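Local structure of COG0546: Predicted phosphatases (Streptococcus pneumoniae, 2AH5) at residues F8-G13 with I104-D109. The protein is a haloacid dehalogenase-like hydrolase of undetermined function, predicted to act as a phosphatase. Sequence-based numbering, arbitrary orientation.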
# COMPACT_ATOMS: atom_id res chain seq x y z
N PHE A 8 -11.45 -2.42 1.70
CA PHE A 8 -10.36 -1.46 1.45
C PHE A 8 -9.08 -2.23 1.08
O PHE A 8 -8.76 -3.23 1.71
CB PHE A 8 -10.04 -0.63 2.71
CG PHE A 8 -11.17 0.24 3.20
CD1 PHE A 8 -12.32 0.46 2.43
CD2 PHE A 8 -11.05 0.91 4.43
CE1 PHE A 8 -13.35 1.30 2.89
CE2 PHE A 8 -12.07 1.77 4.89
CZ PHE A 8 -13.22 1.95 4.14
N PHE A 9 -8.32 -1.71 0.12
CA PHE A 9 -7.08 -2.34 -0.30
C PHE A 9 -5.91 -1.37 -0.15
O PHE A 9 -6.04 -0.20 -0.52
CB PHE A 9 -7.18 -2.69 -1.77
CG PHE A 9 -8.06 -3.85 -2.05
CD1 PHE A 9 -9.41 -3.65 -2.23
CD2 PHE A 9 -7.53 -5.12 -2.16
CE1 PHE A 9 -10.24 -4.73 -2.52
CE2 PHE A 9 -8.36 -6.21 -2.48
CZ PHE A 9 -9.71 -6.00 -2.64
N ASP A 10 -4.78 -1.84 0.38
CA ASP A 10 -3.49 -1.13 0.17
C ASP A 10 -3.15 -1.30 -1.33
O ASP A 10 -3.70 -2.18 -1.99
CB ASP A 10 -2.36 -1.73 1.05
CG ASP A 10 -1.19 -0.73 1.28
OD1 ASP A 10 -1.15 0.35 0.66
OD2 ASP A 10 -0.30 -1.04 2.11
N LEU A 11 -2.27 -0.47 -1.87
CA LEU A 11 -1.96 -0.45 -3.32
C LEU A 11 -0.64 -1.16 -3.53
O LEU A 11 -0.62 -2.31 -3.90
CB LEU A 11 -1.90 0.99 -3.86
CG LEU A 11 -1.69 1.17 -5.36
CD1 LEU A 11 -2.73 0.40 -6.18
CD2 LEU A 11 -1.74 2.68 -5.71
N ASP A 12 0.47 -0.45 -3.28
CA ASP A 12 1.81 -1.03 -3.37
C ASP A 12 1.95 -2.21 -2.43
O ASP A 12 1.54 -2.14 -1.29
CB ASP A 12 2.87 -0.00 -2.96
CG ASP A 12 2.83 1.21 -3.81
OD1 ASP A 12 3.42 1.17 -4.88
OD2 ASP A 12 2.16 2.19 -3.42
N GLY A 13 2.53 -3.30 -2.92
CA GLY A 13 2.79 -4.46 -2.08
C GLY A 13 1.59 -5.35 -1.84
O GLY A 13 1.72 -6.40 -1.25
N ILE A 104 -9.48 1.88 -2.67
CA ILE A 104 -8.08 1.91 -2.30
C ILE A 104 -7.86 2.90 -1.15
O ILE A 104 -8.36 4.05 -1.19
CB ILE A 104 -7.19 2.24 -3.51
CG1 ILE A 104 -7.17 1.03 -4.45
CG2 ILE A 104 -5.79 2.58 -3.07
CD1 ILE A 104 -6.75 1.37 -5.87
N THR A 105 -7.08 2.46 -0.16
CA THR A 105 -6.62 3.28 0.99
C THR A 105 -5.09 3.16 1.13
O THR A 105 -4.59 2.15 1.61
CB THR A 105 -7.29 2.87 2.30
OG1 THR A 105 -7.12 1.45 2.51
CG2 THR A 105 -8.72 3.21 2.29
N THR A 106 -4.36 4.16 0.63
CA THR A 106 -2.91 4.07 0.54
C THR A 106 -2.27 5.33 1.14
O THR A 106 -2.93 6.36 1.26
CB THR A 106 -2.45 3.92 -0.94
OG1 THR A 106 -1.02 3.79 -1.00
CG2 THR A 106 -2.92 5.14 -1.81
N THR A 107 -0.99 5.25 1.50
CA THR A 107 -0.29 6.47 1.91
C THR A 107 0.55 7.02 0.76
O THR A 107 1.24 8.02 0.94
CB THR A 107 0.55 6.30 3.17
OG1 THR A 107 1.41 5.17 3.01
CG2 THR A 107 -0.34 6.11 4.40
N LYS A 108 0.50 6.39 -0.42
CA LYS A 108 0.89 7.07 -1.67
C LYS A 108 -0.02 8.30 -1.83
O LYS A 108 -1.18 8.27 -1.40
CB LYS A 108 0.70 6.15 -2.88
CG LYS A 108 1.58 6.45 -4.08
CD LYS A 108 1.87 5.17 -4.85
CE LYS A 108 3.35 5.15 -5.29
NZ LYS A 108 3.93 3.78 -5.34
N ASP A 109 0.50 9.38 -2.42
CA ASP A 109 -0.35 10.55 -2.71
C ASP A 109 -1.55 10.12 -3.55
O ASP A 109 -1.41 9.28 -4.45
CB ASP A 109 0.41 11.60 -3.52
CG ASP A 109 1.48 12.31 -2.72
OD1 ASP A 109 1.71 11.95 -1.55
OD2 ASP A 109 2.10 13.24 -3.29
O HOH W 1 -0.04 2.52 1.84
O HOH W 2 0.52 1.75 -1.38
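Asp12 turns CG anti to its own carbonyl carbon (chi1 -59°), and Lys108 bends its chain at chi3 and chi4 to meet the carboxylate. The two side chains cross at about a right angle. NZ of Lys108 makes a salt bridge to OD1 of Asp12 at 2.7 Å, arriving on the syn side and 27° out of the carboxylate plane. Ser18 OG also bonds OD1, and Tyr75 OH is a second partner for the amine. OD2 of Asp12 takes a 2.7 Å bond from water 2. The same water donates to Asp10 OD1, accepts from Asp12 N and lies 2.6 Å from Thr106 OG1, so it joins both segments. Thr106 OG1 is anti to the backbone N (chi1 -178°) and accepts from Lys108 N, an ST turn. Water 1 makes a second bridge: it donates a hydrogen bond to Asp10 OD1 and accepts one from Thr107 N. Asp10 and Asp12 fit the DxDx(T/V) pattern at the end of the strand 6-9, as in the nucleophile loop of HAD phosphatases. The adjacent strand 102-106 ends in the same region, as expected for the Rossmann-like core of this family. Asp10 OD2 lies close to Asp162 and Asp166, an acidic cluster consistent with a metal site in relatives. Deeper in the sheet the strands run parallel. Thr105 N donates to Phe9 O at 2.9 Å in a nearly straight bond, and Ile104 CA adds a CA-H...O contact to the same oxygen. Thr105 CG2 approaches the Phe8 ring obliquely and off-centre, 4.3 Å from its centroid, in a CH-pi contact. Its OG1 is buried, has no partner, and packs 3.6 Å from Phe8 CB. Leu11 CD1 meets Ile104 CD1 at 4.1 Å, and Leu11 also packs on Ala113 and Met116 of helix 110-119.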